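Local coordinates for protein endo-polygalacturonase (Pectobacterium carotovorum subsp. carotovorum, PDB 1BHE) that hydrolyses the alpha-1,4 links of polygalacturonic acid in plant cell walls, taking part in the maceration and soft-rotting of plant tissue, at residues Val226-Tyr231 with Ala235-Ile240. Numbering follows the deposited sequence.
Sequences VAIKAY and AETRNI
The flat carbonyl of Lys229 takes the hydroxyl of Thr237 from outside its plane: OG1 donates to O at 2.6 Å, tilted 33° from the plane, with a C=O...OG1 angle of 136°. The guanidinium of Arg238 carries Glu236 at its edge, NE and NH2 both gripping OE1 in the guanidinium plane, while Tyr263 adds a cation-pi contact. Threonine suits its buried place because one branch is polar and the other is not. With its chi1 at -70°, Thr237 OG1 lies beside the backbone N and CG2 anti to it, which brings Thr237 CG2 to Ile228 CG2 at 3.6 Å. Farther along, Ile228 and Ile240 reach tip to tip, and Ile228 CG2 meets Ile240 CD1 tightly at 3.5 Å. The CB of Lys229 points away from 235-240, and its NZ makes a salt bridge to Glu258 and a hydrogen bond to Gly256 O; its side chain lies about 9 Å from that of Asp223, the predicted proton donor, and about 10 Å from that of His251, probably also in the active site. The two strands belong to different faces of the parallel beta-helix, and their apolar branches fill its interior. Since Thr237 OG1 also bonds Ser209 N, this buried hydroxyl ties the facing strand to the preceding coil.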
loop_
_atom_site.group_PDB
_atom_site.type_symbol
_atom_site.label_atom_id
_atom_site.label_comp_id
_atom_site.label_asym_id
_atom_site.label_seq_id
_atom_site.Cartn_x
_atom_site.Cartn_y
_atom_site.Cartn_z
ATOM N N VAL A 226 -3.076 0.651 4.322
ATOM C CA VAL A 226 -3.715 0.649 3.020
ATOM C C VAL A 226 -4.168 2.094 2.765
ATOM O O VAL A 226 -4.737 2.728 3.661
ATOM C CB VAL A 226 -4.934 -0.277 2.889
ATOM C CG1 VAL A 226 -5.743 0.009 1.618
ATOM C CG2 VAL A 226 -4.562 -1.752 2.874
ATOM N N ALA A 227 -3.900 2.629 1.585
ATOM C CA ALA A 227 -4.354 3.979 1.251
ATOM C C ALA A 227 -4.989 3.925 -0.138
ATOM O O ALA A 227 -4.285 3.729 -1.132
ATOM C CB ALA A 227 -3.248 5.012 1.314
ATOM N N ILE A 228 -6.306 4.016 -0.164
ATOM C CA ILE A 228 -7.087 3.990 -1.403
ATOM C C ILE A 228 -7.157 5.399 -1.982
ATOM O O ILE A 228 -7.593 6.328 -1.288
ATOM C CB ILE A 228 -8.492 3.433 -1.114
ATOM C CG1 ILE A 228 -8.403 1.990 -0.605
ATOM C CG2 ILE A 228 -9.391 3.485 -2.342
ATOM C CD1 ILE A 228 -9.669 1.477 0.054
ATOM N N LYS A 229 -6.668 5.602 -3.201
ATOM C CA LYS A 229 -6.588 6.920 -3.815
ATOM C C LYS A 229 -7.182 6.987 -5.221
ATOM O O LYS A 229 -7.218 6.000 -5.956
ATOM C CB LYS A 229 -5.129 7.396 -3.919
ATOM C CG LYS A 229 -4.325 7.370 -2.628
ATOM C CD LYS A 229 -2.863 7.728 -2.841
ATOM C CE LYS A 229 -2.059 7.475 -1.572
ATOM N NZ LYS A 229 -2.323 8.504 -0.526
ATOM N N ALA A 230 -7.663 8.167 -5.598
ATOM C CA ALA A 230 -8.202 8.421 -6.935
ATOM C C ALA A 230 -7.769 9.825 -7.365
ATOM O O ALA A 230 -7.900 10.780 -6.596
ATOM C CB ALA A 230 -9.703 8.250 -6.979
ATOM N N TYR A 231 -7.198 9.946 -8.554
ATOM C CA TYR A 231 -6.608 11.171 -9.050
ATOM C C TYR A 231 -7.363 11.893 -10.153
ATOM O O TYR A 231 -7.972 11.284 -11.027
ATOM C CB TYR A 231 -5.199 10.850 -9.597
ATOM C CG TYR A 231 -4.233 10.416 -8.520
ATOM C CD1 TYR A 231 -4.213 9.108 -8.050
ATOM C CD2 TYR A 231 -3.344 11.329 -7.966
ATOM C CE1 TYR A 231 -3.334 8.722 -7.055
ATOM C CE2 TYR A 231 -2.462 10.951 -6.974
ATOM C CZ TYR A 231 -2.464 9.646 -6.524
ATOM O OH TYR A 231 -1.581 9.278 -5.535
ATOM N N ALA A 235 -8.629 7.418 -13.969
ATOM C CA ALA A 235 -9.796 6.609 -13.665
ATOM C C ALA A 235 -10.309 6.741 -12.243
ATOM O O ALA A 235 -9.581 7.013 -11.288
ATOM C CB ALA A 235 -9.505 5.136 -13.951
ATOM N N GLU A 236 -11.606 6.432 -12.092
ATOM C CA GLU A 236 -12.189 6.358 -10.761
ATOM C C GLU A 236 -11.675 5.088 -10.073
ATOM O O GLU A 236 -11.336 4.114 -10.742
ATOM C CB GLU A 236 -13.718 6.319 -10.801
ATOM C CG GLU A 236 -14.294 7.656 -11.248
ATOM C CD GLU A 236 -15.748 7.598 -11.663
ATOM O OE1 GLU A 236 -16.353 6.509 -11.637
ATOM O OE2 GLU A 236 -16.278 8.665 -12.042
ATOM N N THR A 237 -11.604 5.139 -8.754
ATOM C CA THR A 237 -11.222 3.964 -7.972
ATOM C C THR A 237 -12.522 3.355 -7.468
ATOM O O THR A 237 -13.240 4.007 -6.707
ATOM C CB THR A 237 -10.308 4.344 -6.794
ATOM O OG1 THR A 237 -9.038 4.729 -7.329
ATOM C CG2 THR A 237 -10.145 3.187 -5.826
ATOM N N ARG A 238 -12.870 2.162 -7.934
ATOM C CA ARG A 238 -14.112 1.518 -7.570
ATOM C C ARG A 238 -13.978 0.034 -7.253
ATOM O O ARG A 238 -13.150 -0.680 -7.815
ATOM C CB ARG A 238 -15.116 1.551 -8.746
ATOM C CG ARG A 238 -15.495 2.917 -9.264
ATOM C CD ARG A 238 -16.536 2.811 -10.382
ATOM N NE ARG A 238 -17.189 4.103 -10.503
ATOM C CZ ARG A 238 -18.362 4.461 -10.005
ATOM N NH1 ARG A 238 -19.128 3.638 -9.312
ATOM N NH2 ARG A 238 -18.736 5.713 -10.241
ATOM N N ASN A 239 -14.932 -0.468 -6.473
ATOM C CA ASN A 239 -15.072 -1.878 -6.165
ATOM C C ASN A 239 -13.869 -2.469 -5.448
ATOM O O ASN A 239 -13.003 -3.101 -6.057
ATOM C CB ASN A 239 -15.344 -2.650 -7.478
ATOM C CG ASN A 239 -16.474 -2.067 -8.309
ATOM O OD1 ASN A 239 -17.389 -1.444 -7.766
ATOM N ND2 ASN A 239 -16.414 -2.233 -9.627
ATOM N N ILE A 240 -13.846 -2.332 -4.119
ATOM C CA ILE A 240 -12.732 -2.813 -3.303
ATOM C C ILE A 240 -13.221 -3.629 -2.115
ATOM O O ILE A 240 -14.199 -3.266 -1.459
ATOM C CB ILE A 240 -11.865 -1.647 -2.774
ATOM C CG1 ILE A 240 -11.228 -0.863 -3.923
ATOM C CG2 ILE A 240 -10.774 -2.133 -1.822
ATOM C CD1 ILE A 240 -10.483 0.387 -3.526
#